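Local coordinates for protein 3-oxo-tetronate kinase (Cupriavidus necator, PDB 5DMH) that catalyses the ATP-dependent phosphorylation of 3-oxo-tetronate to 3-oxo-tetronate 4-phosphate, as a member of the four-carbon acid sugar kinase family, at residues A[86-89]-A[90-94]; A[99-102]-A[103-107]; A[212-215]-A[216-220]; A[265-269]-A[270-274]; A[297-300]-A[301-305]. One frame throughout, in Å; residues are numbered along the deposited sequence.

Contact 1: residues A[86-89]-A[90-94]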
loop_
_atom_site.group_PDB
_atom_site.type_symbol
_atom_site.label_atom_id
_atom_site.label_comp_id
_atom_site.label_asym_id
_atom_site.label_seq_id
_atom_site.Cartn_x
_atom_site.Cartn_y
_atom_site.Cartn_z
ATOM N N ARG A 86 7.881 5.063 0.442
ATOM C CA ARG A 86 8.303 4.193 -0.637
ATOM C C ARG A 86 9.412 4.759 -1.535
ATOM O O ARG A 86 10.219 4.004 -2.058
ATOM C CB ARG A 86 7.080 3.818 -1.486
ATOM C CG ARG A 86 7.392 2.969 -2.723
ATOM C CD ARG A 86 6.075 2.660 -3.443
ATOM N NE ARG A 86 5.364 1.724 -2.591
ATOM C CZ ARG A 86 4.161 1.219 -2.822
ATOM N NH1 ARG A 86 3.449 1.593 -3.889
ATOM N NH2 ARG A 86 3.665 0.357 -1.947
ATOM N N THR A 87 9.441 6.072 -1.750
ATOM C CA THR A 87 10.389 6.637 -2.693
ATOM C C THR A 87 11.228 7.793 -2.137
ATOM O O THR A 87 11.976 8.415 -2.889
ATOM C CB THR A 87 9.686 7.142 -3.972
ATOM O OG1 THR A 87 8.765 8.185 -3.625
ATOM C CG2 THR A 87 8.943 6.021 -4.653
ATOM N N ILE A 88 11.092 8.095 -0.852
ATOM C CA ILE A 88 11.935 9.095 -0.196
ATOM C C ILE A 88 13.352 8.510 -0.027
ATOM O O ILE A 88 13.546 7.318 -0.189
ATOM C CB ILE A 88 11.309 9.560 1.169
ATOM C CG1 ILE A 88 11.311 8.444 2.213
ATOM C CG2 ILE A 88 9.881 10.095 0.942
ATOM C CD1 ILE A 88 10.705 8.827 3.546
ATOM N N PRO A 89 14.355 9.341 0.280
ATOM C CA PRO A 89 15.691 8.800 0.556
ATOM C C PRO A 89 15.694 7.706 1.608
ATOM O O PRO A 89 14.913 7.746 2.571
ATOM C CB PRO A 89 16.473 10.032 1.037
ATOM C CG PRO A 89 15.803 11.159 0.297
ATOM C CD PRO A 89 14.356 10.819 0.293
ATOM N N ALA A 90 16.583 6.743 1.428
ATOM C CA ALA A 90 16.618 5.566 2.300
ATOM C C ALA A 90 16.825 5.938 3.775
ATOM O O ALA A 90 16.173 5.363 4.659
ATOM C CB ALA A 90 17.689 4.594 1.840
ATOM N N VAL A 91 17.683 6.919 4.039
ATOM C CA VAL A 91 17.936 7.331 5.422
ATOM C C VAL A 91 16.656 7.829 6.098
ATOM O O VAL A 91 16.434 7.584 7.282
ATOM C CB VAL A 91 19.061 8.388 5.517
ATOM C CG1 VAL A 91 18.641 9.707 4.894
ATOM C CG2 VAL A 91 19.481 8.582 6.961
ATOM N N GLU A 92 15.805 8.502 5.336
ATOM C CA GLU A 92 14.553 9.021 5.875
ATOM C C GLU A 92 13.506 7.925 6.048
ATOM O O GLU A 92 12.762 7.914 7.027
ATOM C CB GLU A 92 13.996 10.143 4.998
ATOM C CG GLU A 92 14.833 11.399 4.950
ATOM C CD GLU A 92 14.233 12.447 4.010
ATOM O OE1 GLU A 92 13.001 12.627 4.038
ATOM O OE2 GLU A 92 14.997 13.059 3.226
ATOM N N ALA A 93 13.452 7.003 5.096
ATOM C CA ALA A 93 12.580 5.850 5.201
ATOM C C ALA A 93 12.934 5.024 6.426
ATOM O O ALA A 93 12.037 4.575 7.155
ATOM C CB ALA A 93 12.654 4.994 3.939
ATOM N N VAL A 94 14.225 4.795 6.628
ATOM C CA VAL A 94 14.674 4.049 7.803
ATOM C C VAL A 94 14.279 4.799 9.072
ATOM O O VAL A 94 13.732 4.221 10.012
ATOM C CB VAL A 94 16.192 3.778 7.756
ATOM C CG1 VAL A 94 16.687 3.264 9.121
ATOM C CG2 VAL A 94 16.519 2.778 6.610
#
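Ile88 reaches forward from the loop and lays its longer branch against the first turn of helix 90-106, where it meets Glu92 and Ala93. Its CG1 stands between the backbone N and the carbonyl carbon (chi1 68°), and the extended CG1-CD1 arm lies over the backbone of the turn: CD1 is 3.6 Å from Ala93 N and 3.8 Å from Glu92 CB, while CG1 comes to 4.1 Å from Ala93 CB. Ala93 is buried, its methyl also touching Asn127 and Val131, a small residue in keeping with the close neighbours around it. The same close-packed part holds the polar start of the helix. Pro89 O receives a nearly straight bond of 3.0 Å from Ala93 N and a weak one from Glu92 N.

The outer side is looser. Pro89 and Glu92 lie side by side and point the same way, the carboxylate oxygen OE2 only grazing the ring at 3.6 Å from Pro89 CG. Both are exposed, which suits the charge of Glu92, and a glutamate in the first turn would probably also gain from the helix dipole. Proline fits here because its ring nitrogen has no N-H in need of a partner. With Pro89 at the N-cap, the apolar pairing of the residue before it, Ile88, with Ala93 five positions on is the hydrophobic staple of a helix N-terminus.

Contact 2: residues A[99-102]-A[103-107]; sequences AALQ and WLRAQ
Arg105 folds back along helix 90-106 to lie across Leu101, one turn earlier. Its CB sits 3.6 Å from Leu101 O and equally near Gln102 O, in the usual place over two carbonyls of the preceding turn. Because CG stands beside the backbone N and opposite the carbonyl carbon (chi1 -59°), the chain heads toward the helix start, and CG presses to 3.0 Å from Leu101 O. CD then runs over the leucine, 4.0 Å from Leu101 CG, and the Gln102 side chain crosses the arginine at about a right angle, its OE1 4.0 Å from Arg105 CD. Here the chain bends, and the guanidinium passes Leu101 CD2 before NH1 ends in a hydrogen bond to Ala138 O of helix 128-139. An arginine suits this border: its aliphatic stem covers leucine while its tip satisfies a carbonyl of the neighbouring helix.

The helix is amphipathic. Leu101 turns to helix 128-139 and Leu104 to strand 78-82, and both touch Phe112 of strand 111-115, whereas Ala99, Gln102 and Ala106 face outward. Regular bonds such as Arg105 N to Leu101 O (2.9 Å) carry the backbone from one segment into the other.

On another side, Trp103 packs against Val81, Leu64 and Pro65. Near the helix end Gln107 curls back, giving Trp103 O a hydrogen bond of 2.9 Å from NE2, and the same NE2 lies 3.2 Å above the indole plane, toward its rim.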
loop_
_atom_site.group_PDB
_atom_site.type_symbol
_atom_site.label_atom_id
_atom_site.label_comp_id
_atom_site.label_asym_id
_atom_site.label_seq_id
_atom_site.Cartn_x
_atom_site.Cartn_y
_atom_site.Cartn_z
ATOM N N ALA A 99 11.050 4.872 13.953
ATOM C CA ALA A 99 10.177 5.581 14.888
ATOM C C ALA A 99 8.841 4.863 15.027
ATOM O O ALA A 99 8.336 4.663 16.148
ATOM C CB ALA A 99 9.968 7.040 14.445
ATOM N N ALA A 100 8.265 4.464 13.898
ATOM C CA ALA A 100 7.035 3.663 13.914
ATOM C C ALA A 100 7.178 2.344 14.678
ATOM O O ALA A 100 6.264 1.923 15.425
ATOM C CB ALA A 100 6.562 3.399 12.506
ATOM N N LEU A 101 8.323 1.697 14.521
ATOM C CA LEU A 101 8.554 0.423 15.197
ATOM C C LEU A 101 8.521 0.607 16.706
ATOM O O LEU A 101 7.907 -0.172 17.447
ATOM C CB LEU A 101 9.896 -0.155 14.801
ATOM C CG LEU A 101 10.360 -1.373 15.595
ATOM C CD1 LEU A 101 9.535 -2.612 15.265
ATOM C CD2 LEU A 101 11.821 -1.652 15.311
ATOM N N GLN A 102 9.217 1.628 17.172
ATOM C CA GLN A 102 9.265 1.883 18.604
ATOM C C GLN A 102 7.868 2.187 19.117
ATOM O O GLN A 102 7.465 1.678 20.174
ATOM C CB GLN A 102 10.226 3.029 18.914
ATOM C CG GLN A 102 10.110 3.570 20.327
ATOM C CD GLN A 102 10.359 2.537 21.382
ATOM O OE1 GLN A 102 10.997 1.496 21.143
ATOM N NE2 GLN A 102 9.855 2.811 22.581
ATOM N N TRP A 103 7.110 3.004 18.377
ATOM C CA TRP A 103 5.748 3.336 18.810
ATOM C C TRP A 103 4.908 2.055 18.950
ATOM O O TRP A 103 4.178 1.857 19.939
ATOM C CB TRP A 103 5.096 4.357 17.858
ATOM C CG TRP A 103 3.722 4.755 18.293
ATOM C CD1 TRP A 103 3.383 5.685 19.243
ATOM C CD2 TRP A 103 2.495 4.200 17.816
ATOM N NE1 TRP A 103 2.021 5.739 19.379
ATOM C CE2 TRP A 103 1.449 4.842 18.511
ATOM C CE3 TRP A 103 2.184 3.228 16.866
ATOM C CZ2 TRP A 103 0.101 4.545 18.276
ATOM C CZ3 TRP A 103 0.853 2.928 16.626
ATOM C CH2 TRP A 103 -0.178 3.586 17.327
ATOM N N LEU A 104 5.036 1.175 17.968
ATOM C CA LEU A 104 4.292 -0.083 17.961
ATOM C C LEU A 104 4.686 -0.975 19.128
ATOM O O LEU A 104 3.824 -1.553 19.788
ATOM C CB LEU A 104 4.519 -0.808 16.639
ATOM C CG LEU A 104 3.823 -0.155 15.442
ATOM C CD1 LEU A 104 4.338 -0.814 14.181
ATOM C CD2 LEU A 104 2.292 -0.262 15.520
ATOM N N ARG A 105 5.983 -1.050 19.418
ATOM C CA ARG A 105 6.459 -1.859 20.532
ATOM C C ARG A 105 5.884 -1.339 21.841
ATOM O O ARG A 105 5.434 -2.102 22.694
ATOM C CB ARG A 105 7.987 -1.831 20.605
ATOM C CG ARG A 105 8.713 -2.315 19.402
ATOM C CD ARG A 105 10.207 -2.125 19.545
ATOM N NE ARG A 105 10.809 -3.330 20.082
ATOM C CZ ARG A 105 12.081 -3.671 19.951
ATOM N NH1 ARG A 105 12.947 -2.901 19.288
ATOM N NH2 ARG A 105 12.474 -4.820 20.458
ATOM N N ALA A 106 5.894 -0.023 21.980
ATOM C CA ALA A 106 5.384 0.646 23.172
ATOM C C ALA A 106 3.891 0.445 23.382
ATOM O O ALA A 106 3.425 0.541 24.511
ATOM C CB ALA A 106 5.690 2.104 23.090
ATOM N N GLN A 107 3.140 0.200 22.299
ATOM C CA GLN A 107 1.731 -0.165 22.424
ATOM C C GLN A 107 1.561 -1.635 22.818
ATOM O O GLN A 107 0.449 -2.063 23.124
ATOM C CB GLN A 107 0.950 0.096 21.126
ATOM C CG GLN A 107 1.155 1.458 20.464
ATOM C CD GLN A 107 1.143 2.618 21.444
ATOM O OE1 GLN A 107 0.141 2.861 22.111
ATOM N NE2 GLN A 107 2.267 3.339 21.539
#

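Contact 3: residues A[212-215]-A[216-220]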
loop_
_atom_site.group_PDB
_atom_site.type_symbol
_atom_site.label_atom_id
_atom_site.label_comp_id
_atom_site.label_asym_id
_atom_site.label_seq_id
_atom_site.Cartn_x
_atom_site.Cartn_y
_atom_site.Cartn_z
ATOM N N HIS A 212 5.689 -27.274 8.641
ATOM C CA HIS A 212 6.799 -27.844 9.386
ATOM C C HIS A 212 8.041 -27.860 8.496
ATOM O O HIS A 212 9.129 -27.451 8.931
ATOM C CB HIS A 212 6.450 -29.246 9.883
ATOM C CG HIS A 212 7.534 -29.885 10.691
ATOM N ND1 HIS A 212 7.835 -29.492 11.977
ATOM C CD2 HIS A 212 8.390 -30.890 10.390
ATOM C CE1 HIS A 212 8.836 -30.226 12.434
ATOM N NE2 HIS A 212 9.188 -31.081 11.494
ATOM N N ALA A 213 7.883 -28.307 7.245
ATOM C CA ALA A 213 9.013 -28.359 6.315
ATOM C C ALA A 213 9.538 -26.964 6.007
ATOM O O ALA A 213 10.742 -26.750 5.840
ATOM C CB ALA A 213 8.622 -29.048 5.029
ATOM N N THR A 214 8.631 -26.005 5.928
ATOM C CA THR A 214 9.031 -24.645 5.620
ATOM C C THR A 214 9.844 -24.051 6.763
ATOM O O THR A 214 10.840 -23.371 6.538
ATOM C CB THR A 214 7.812 -23.789 5.305
ATOM O OG1 THR A 214 7.140 -24.346 4.169
ATOM C CG2 THR A 214 8.203 -22.345 4.974
ATOM N N ALA A 215 9.413 -24.319 7.990
ATOM C CA ALA A 215 10.086 -23.808 9.179
ATOM C C ALA A 215 11.485 -24.436 9.280
ATOM O O ALA A 215 12.453 -23.777 9.675
ATOM C CB ALA A 215 9.249 -24.122 10.436
ATOM N N GLU A 216 11.585 -25.706 8.894
ATOM C CA GLU A 216 12.868 -26.389 8.881
ATOM C C GLU A 216 13.810 -25.743 7.859
ATOM O O GLU A 216 14.994 -25.574 8.139
ATOM C CB GLU A 216 12.714 -27.881 8.572
ATOM C CG GLU A 216 12.119 -28.690 9.723
ATOM C CD GLU A 216 11.880 -30.140 9.340
ATOM O OE1 GLU A 216 11.400 -30.411 8.207
ATOM O OE2 GLU A 216 12.172 -31.006 10.180
ATOM N N ARG A 217 13.273 -25.379 6.692
ATOM C CA ARG A 217 14.084 -24.775 5.639
ATOM C C ARG A 217 14.552 -23.385 6.059
ATOM O O ARG A 217 15.691 -22.979 5.783
ATOM C CB ARG A 217 13.316 -24.721 4.314
ATOM C CG ARG A 217 14.125 -24.143 3.192
ATOM C CD ARG A 217 15.377 -24.952 2.929
ATOM N NE ARG A 217 16.178 -24.350 1.875
ATOM C CZ ARG A 217 17.495 -24.510 1.761
ATOM N NH1 ARG A 217 18.150 -25.282 2.617
ATOM N NH2 ARG A 217 18.152 -23.906 0.779
ATOM N N ILE A 218 13.694 -22.668 6.782
ATOM C CA ILE A 218 14.077 -21.378 7.347
ATOM C C ILE A 218 15.224 -21.534 8.331
ATOM O O ILE A 218 16.173 -20.729 8.336
ATOM C CB ILE A 218 12.854 -20.658 8.007
ATOM C CG1 ILE A 218 11.962 -20.094 6.910
ATOM C CG2 ILE A 218 13.292 -19.568 8.990
ATOM C CD1 ILE A 218 10.623 -19.674 7.391
ATOM N N ALA A 219 15.159 -22.554 9.183
ATOM C CA ALA A 219 16.249 -22.779 10.112
ATOM C C ALA A 219 17.536 -23.058 9.335
ATOM O O ALA A 219 18.604 -22.608 9.733
ATOM C CB ALA A 219 15.938 -23.911 11.053
ATOM N N ALA A 220 17.446 -23.819 8.233
ATOM C CA ALA A 220 18.639 -24.102 7.436
ATOM C C ALA A 220 19.186 -22.852 6.744
ATOM O O ALA A 220 20.397 -22.635 6.673
ATOM C CB ALA A 220 18.373 -25.193 6.438
#
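Thr214 O takes the hydrogen bond of Ile218 N at 2.9 Å, and the isoleucine's own side chain leans over the same oxygen, with CG1 3.5 Å away. Ile218 CG1 stands beside its backbone N (chi1 -75°), which swings the branch back toward the preceding turn, where CD1 approaches Thr214 CG2 at 4.3 Å. Both residues are buried. The threonine can afford this because its hydroxyl OG1 bonds to Gly210 O, one turn back, leaving the methyl for apolar neighbours.

The outer face carries a different pair. His212 and Glu216, four residues apart, are exposed and lie against each other at a slant, ring and carboxylate planes 45° apart. The glutamate chain is extended beyond CG and comes in over one face of the imidazole: CG rides 4.1 Å above the ring plane, displaced toward the rim. The carboxyl carbon CD lies 3.6 Å from His212 NE2, and OE2 is the oxygen nearer that nitrogen, at 3.3 Å. OE1 lies 3.7 Å from both Ala213 CA and His212 CD2. A glutamate here would tend to favour a protonated histidine, and the small size of Ala213 probably helps the carboxylate to settle close to the helix.

Inward, Thr214 and Ile218 meet Leu202 of the outlying strand 199-202, and Thr214 also rests on helix 236-245. Apolar contacts inside and a polar pair outside, spaced four apart, characterise an amphipathic alpha-helix covering the border of a parallel sheet.

Contact 4: residues A[265-269]-A[270-274]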
loop_
_atom_site.group_PDB
_atom_site.type_symbol
_atom_site.label_atom_id
_atom_site.label_comp_id
_atom_site.label_asym_id
_atom_site.label_seq_id
_atom_site.Cartn_x
_atom_site.Cartn_y
_atom_site.Cartn_z
ATOM N N ASN A 265 -2.380 -17.784 13.483
ATOM C CA ASN A 265 -1.317 -18.046 14.456
ATOM C C ASN A 265 -1.700 -17.591 15.864
ATOM O O ASN A 265 -1.503 -18.317 16.831
ATOM C CB ASN A 265 -0.024 -17.337 14.078
ATOM C CG ASN A 265 0.638 -17.922 12.856
ATOM O OD1 ASN A 265 0.485 -19.121 12.528
ATOM N ND2 ASN A 265 1.422 -17.082 12.182
ATOM N N PHE A 266 -2.226 -16.378 15.988
ATOM C CA PHE A 266 -2.546 -15.856 17.321
ATOM C C PHE A 266 -3.732 -16.597 17.932
ATOM O O PHE A 266 -3.772 -16.840 19.126
ATOM C CB PHE A 266 -2.792 -14.343 17.269
ATOM C CG PHE A 266 -1.577 -13.559 16.851
ATOM C CD1 PHE A 266 -0.458 -13.515 17.671
ATOM C CD2 PHE A 266 -1.544 -12.885 15.648
ATOM C CE1 PHE A 266 0.670 -12.806 17.285
ATOM C CE2 PHE A 266 -0.398 -12.168 15.247
ATOM C CZ PHE A 266 0.696 -12.135 16.069
ATOM N N ARG A 267 -4.695 -16.967 17.104
ATOM C CA ARG A 267 -5.824 -17.757 17.580
ATOM C C ARG A 267 -5.347 -19.098 18.131
ATOM O O ARG A 267 -5.734 -19.513 19.230
ATOM C CB ARG A 267 -6.832 -17.968 16.446
ATOM C CG ARG A 267 -7.750 -16.789 16.215
ATOM C CD ARG A 267 -8.936 -17.171 15.351
ATOM N NE ARG A 267 -8.543 -17.435 13.966
ATOM C CZ ARG A 267 -8.442 -16.519 13.010
ATOM N NH1 ARG A 267 -8.715 -15.239 13.254
ATOM N NH2 ARG A 267 -8.068 -16.884 11.787
ATOM N N ARG A 268 -4.501 -19.767 17.366
ATOM C CA ARG A 268 -3.955 -21.060 17.778
ATOM C C ARG A 268 -3.180 -20.972 19.086
ATOM O O ARG A 268 -3.165 -21.908 19.886
ATOM C CB ARG A 268 -3.020 -21.578 16.698
ATOM C CG ARG A 268 -3.476 -22.871 16.116
ATOM C CD ARG A 268 -3.988 -22.680 14.735
ATOM N NE ARG A 268 -2.987 -23.058 13.748
ATOM C CZ ARG A 268 -3.270 -23.433 12.505
ATOM N NH1 ARG A 268 -2.287 -23.755 11.679
ATOM N NH2 ARG A 268 -4.532 -23.492 12.090
ATOM N N ALA A 269 -2.513 -19.843 19.282
ATOM C CA ALA A 269 -1.689 -19.626 20.456
ATOM C C ALA A 269 -2.512 -19.186 21.662
ATOM O O ALA A 269 -1.965 -18.987 22.743
ATOM C CB ALA A 269 -0.608 -18.585 20.149
ATOM N N GLY A 270 -3.823 -19.037 21.473
ATOM C CA GLY A 270 -4.717 -18.690 22.568
ATOM C C GLY A 270 -4.664 -17.204 22.884
ATOM O O GLY A 270 -5.174 -16.764 23.915
ATOM N N LEU A 271 -4.047 -16.433 21.995
ATOM C CA LEU A 271 -3.805 -15.016 22.242
ATOM C C LEU A 271 -4.885 -14.117 21.673
ATOM O O LEU A 271 -5.038 -12.992 22.122
ATOM C CB LEU A 271 -2.450 -14.590 21.656
ATOM C CG LEU A 271 -1.228 -15.272 22.273
ATOM C CD1 LEU A 271 0.036 -14.832 21.538
ATOM C CD2 LEU A 271 -1.116 -14.985 23.763
ATOM N N LEU A 272 -5.626 -14.610 20.692
ATOM C CA LEU A 272 -6.650 -13.822 20.025
ATOM C C LEU A 272 -7.935 -14.633 19.954
ATOM O O LEU A 272 -7.934 -15.741 19.425
ATOM C CB LEU A 272 -6.193 -13.503 18.607
ATOM C CG LEU A 272 -7.182 -12.796 17.688
ATOM C CD1 LEU A 272 -7.414 -11.336 18.151
ATOM C CD2 LEU A 272 -6.673 -12.861 16.260
ATOM N N PRO A 273 -9.034 -14.099 20.495
ATOM C CA PRO A 273 -10.285 -14.848 20.364
ATOM C C PRO A 273 -10.724 -14.844 18.911
ATOM O O PRO A 273 -10.194 -14.055 18.134
ATOM C CB PRO A 273 -11.266 -14.042 21.218
ATOM C CG PRO A 273 -10.723 -12.651 21.214
ATOM C CD PRO A 273 -9.225 -12.807 21.181
ATOM N N GLN A 274 -11.668 -15.706 18.547
ATOM C CA GLN A 274 -12.249 -15.660 17.212
ATOM C C GLN A 274 -13.260 -14.515 17.175
ATOM O O GLN A 274 -14.234 -14.528 17.914
ATOM C CB GLN A 274 -12.920 -16.996 16.877
ATOM C CG GLN A 274 -13.705 -17.000 15.563
ATOM C CD GLN A 274 -12.824 -16.777 14.340
ATOM O OE1 GLN A 274 -12.860 -15.710 13.717
ATOM N NE2 GLN A 274 -12.033 -17.787 13.989
HETATM O O HOH W 1 -10.145 -13.690 15.370
#
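Leu271 and Leu272 fold back over the last turn of helix 262-268, each meeting a different part of Phe266. Leu271 is the bump that fits between Ala269 and the phenylalanine: its CD1 lies at the edge of the ring, 4.1 Å from Phe266 CD1, and its CG is 4.0 Å from Ala269 CB. Leu272 instead pushes its CB to 3.8 Å from Phe266 CB, and its CD2 runs alongside the stem of Arg267.

The reversal that makes this possible is a Schellman motif. Leu271 N bonds to Phe266 O at 2.9 Å, and Gly270 N bonds to Arg267 O from above the carbonyl plane. Gly270 has a phi of +79°, which a glycine adopts readily. Phe266 O also accepts a longer bond from Leu272 N, again from above its plane.

Arg267 fills the groove beside the returning chain. Its CG nestles 3.4 Å from Leu272 O, and NE2 of Gln274 lies over one face of the guanidinium, 3.5 Å from Arg267 NE, with amide and guanidinium planes 27° apart. At the guanidinium edge a water bridges NH1 and Pro273 O, while Glu264 forms a salt bridge to NH2. Arginine suits the place with its long apolar stem and a tip with several N-H donors.

Beyond the turn, Leu272 touches Met56 and Asp77, Arg267 NH1 bonds to Asn54 O, and Arg268 pairs with Glu244 of helix 236-245; the loop of residues 270-274 then leads toward strand 288-292.

Contact 5: residues A[297-300]-A[301-305]; sequences RATN and GQVAR
Residues 297-300 and 301-305 run on as the opening turns of one alpha-helix, joined by four successive bonds from each N-H to the carbonyl four residues back. Gly301 N to Arg297 O, Gln302 N to Ala298 O, Val303 N to Thr299 O and Ala304 N to Asn300 O all measure 2.9 Å.

Gln302 carries most of the side-chain contact. With CG beside the backbone N (chi1 -74°), the chain runs back along the helix past Ala298 O, to which CD comes within 3.2 Å. The amide oxygen OE1 ends 3.3 Å from Thr299 CA. The methyl of Ala298 stays 4.3 Å from Gln302 NE2. The buried amide is well satisfied: Lys434 NZ bonds to OE1, while NE2 bonds to Phe438 O and Gly440 O.

Thr299 meets the glutamine obliquely, OG1 lying 3.9 Å from Gln302 OE1, and the same Lys434 NZ bonds to both oxygens. OG1 is further held by Ser294 OG and Gly436 O, from two residues inferred to bind ATP, and the threonine side chain lies about 5 Å from the bound ADP. Its polar branch thus faces the nucleotide site as a probable second-shell support, while its methyl turns to Val303, CG2 to CG2 at 4.4 Å. Val303 also lays CG2 3.3 Å from Thr299 O.

Asn300 ND2 bonds to Ser296 O and Ser348 O, tying the helix start to a nearby loop. Farther along, Val303 packs on Leu343 and Tyr345 of strand 343-345, and with Gln302 it meets Phe444 of helix 443-451.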
loop_
_atom_site.group_PDB
_atom_site.type_symbol
_atom_site.label_atom_id
_atom_site.label_comp_id
_atom_site.label_asym_id
_atom_site.label_seq_id
_atom_site.Cartn_x
_atom_site.Cartn_y
_atom_site.Cartn_z
ATOM N N ARG A 297 -1.803 1.001 -16.050
ATOM C CA ARG A 297 -2.749 0.543 -17.024
ATOM C C ARG A 297 -4.140 0.441 -16.446
ATOM O O ARG A 297 -5.103 0.854 -17.089
ATOM C CB ARG A 297 -2.314 -0.815 -17.557
ATOM C CG ARG A 297 -1.209 -0.720 -18.573
ATOM C CD ARG A 297 -0.917 -2.103 -19.136
ATOM N NE ARG A 297 0.474 -2.230 -19.557
ATOM C CZ ARG A 297 1.044 -3.375 -19.906
ATOM N NH1 ARG A 297 0.341 -4.500 -19.875
ATOM N NH2 ARG A 297 2.320 -3.396 -20.277
ATOM N N ALA A 298 -4.244 -0.076 -15.230
ATOM C CA ALA A 298 -5.540 -0.191 -14.566
ATOM C C ALA A 298 -6.181 1.198 -14.389
ATOM O O ALA A 298 -7.350 1.405 -14.714
ATOM C CB ALA A 298 -5.375 -0.848 -13.229
ATOM N N THR A 299 -5.394 2.160 -13.930
ATOM C CA THR A 299 -5.913 3.507 -13.717
ATOM C C THR A 299 -6.241 4.175 -15.062
ATOM O O THR A 299 -7.253 4.879 -15.157
ATOM C CB THR A 299 -4.971 4.399 -12.880
ATOM O OG1 THR A 299 -4.685 3.768 -11.630
ATOM C CG2 THR A 299 -5.615 5.712 -12.594
ATOM N N ASN A 300 -5.422 3.956 -16.096
ATOM C CA ASN A 300 -5.762 4.464 -17.434
ATOM C C ASN A 300 -7.109 3.927 -17.883
ATOM O O ASN A 300 -7.960 4.677 -18.428
ATOM C CB ASN A 300 -4.635 4.224 -18.456
ATOM C CG ASN A 300 -3.581 5.337 -18.440
ATOM O OD1 ASN A 300 -3.729 6.362 -19.100
ATOM N ND2 ASN A 300 -2.512 5.131 -17.689
ATOM N N GLY A 301 -7.325 2.636 -17.656
ATOM C CA GLY A 301 -8.566 2.011 -18.032
ATOM C C GLY A 301 -9.754 2.525 -17.241
ATOM O O GLY A 301 -10.862 2.657 -17.781
ATOM N N GLN A 302 -9.518 2.866 -15.975
ATOM C CA GLN A 302 -10.576 3.407 -15.098
ATOM C C GLN A 302 -10.984 4.815 -15.496
ATOM O O GLN A 302 -12.165 5.148 -15.480
ATOM C CB GLN A 302 -10.143 3.347 -13.620
ATOM C CG GLN A 302 -10.190 1.916 -13.080
ATOM C CD GLN A 302 -9.144 1.576 -12.042
ATOM O OE1 GLN A 302 -8.278 2.384 -11.686
ATOM N NE2 GLN A 302 -9.182 0.318 -11.592
ATOM N N VAL A 303 -10.000 5.615 -15.884
ATOM C CA VAL A 303 -10.233 6.964 -16.399
ATOM C C VAL A 303 -10.992 6.896 -17.735
ATOM O O VAL A 303 -11.970 7.619 -17.966
ATOM C CB VAL A 303 -8.881 7.687 -16.562
ATOM C CG1 VAL A 303 -9.012 8.928 -17.427
ATOM C CG2 VAL A 303 -8.260 8.008 -15.182
ATOM N N ALA A 304 -10.570 5.993 -18.613
ATOM C CA ALA A 304 -11.230 5.869 -19.926
ATOM C C ALA A 304 -12.698 5.472 -19.767
ATOM O O ALA A 304 -13.578 5.946 -20.492
ATOM C CB ALA A 304 -10.495 4.880 -20.766
ATOM N N ARG A 305 -12.963 4.572 -18.830
ATOM C CA ARG A 305 -14.330 4.130 -18.585
ATOM C C ARG A 305 -15.185 5.316 -18.116
ATOM O O ARG A 305 -16.290 5.530 -18.598
ATOM C CB ARG A 305 -14.320 3.027 -17.539
ATOM C CG ARG A 305 -15.673 2.499 -17.160
ATOM C CD ARG A 305 -16.469 2.044 -18.364
ATOM N NE ARG A 305 -17.665 1.325 -17.947
ATOM C CZ ARG A 305 -18.763 1.174 -18.685
ATOM N NH1 ARG A 305 -18.848 1.689 -19.908
ATOM N NH2 ARG A 305 -19.787 0.502 -18.184
#

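Contacts 1 and 2 share helix 90-106: the first is a surface contact with an apolar staple at the helix N-terminus, the second a partly buried stretch near its far end, centres about 18 Å apart. Contacts 3 and 4 lie on the same side of the chain's centre, far from the nucleotide. Contact 3 lies within a helix and sets a buried apolar side against an exposed polar one; contact 4 closes a helix, buried Phe266 and Leu272 lying beside exposed Leu271 and Ala269 and partly exposed Arg267. Contact 5, across the centre from contacts 2, 3 and 4, belongs to the nucleotide-binding domain. Its buried amide and hydroxyl are met by hydrogen bonds beside ADP, in contrast to the surface charge of contact 3.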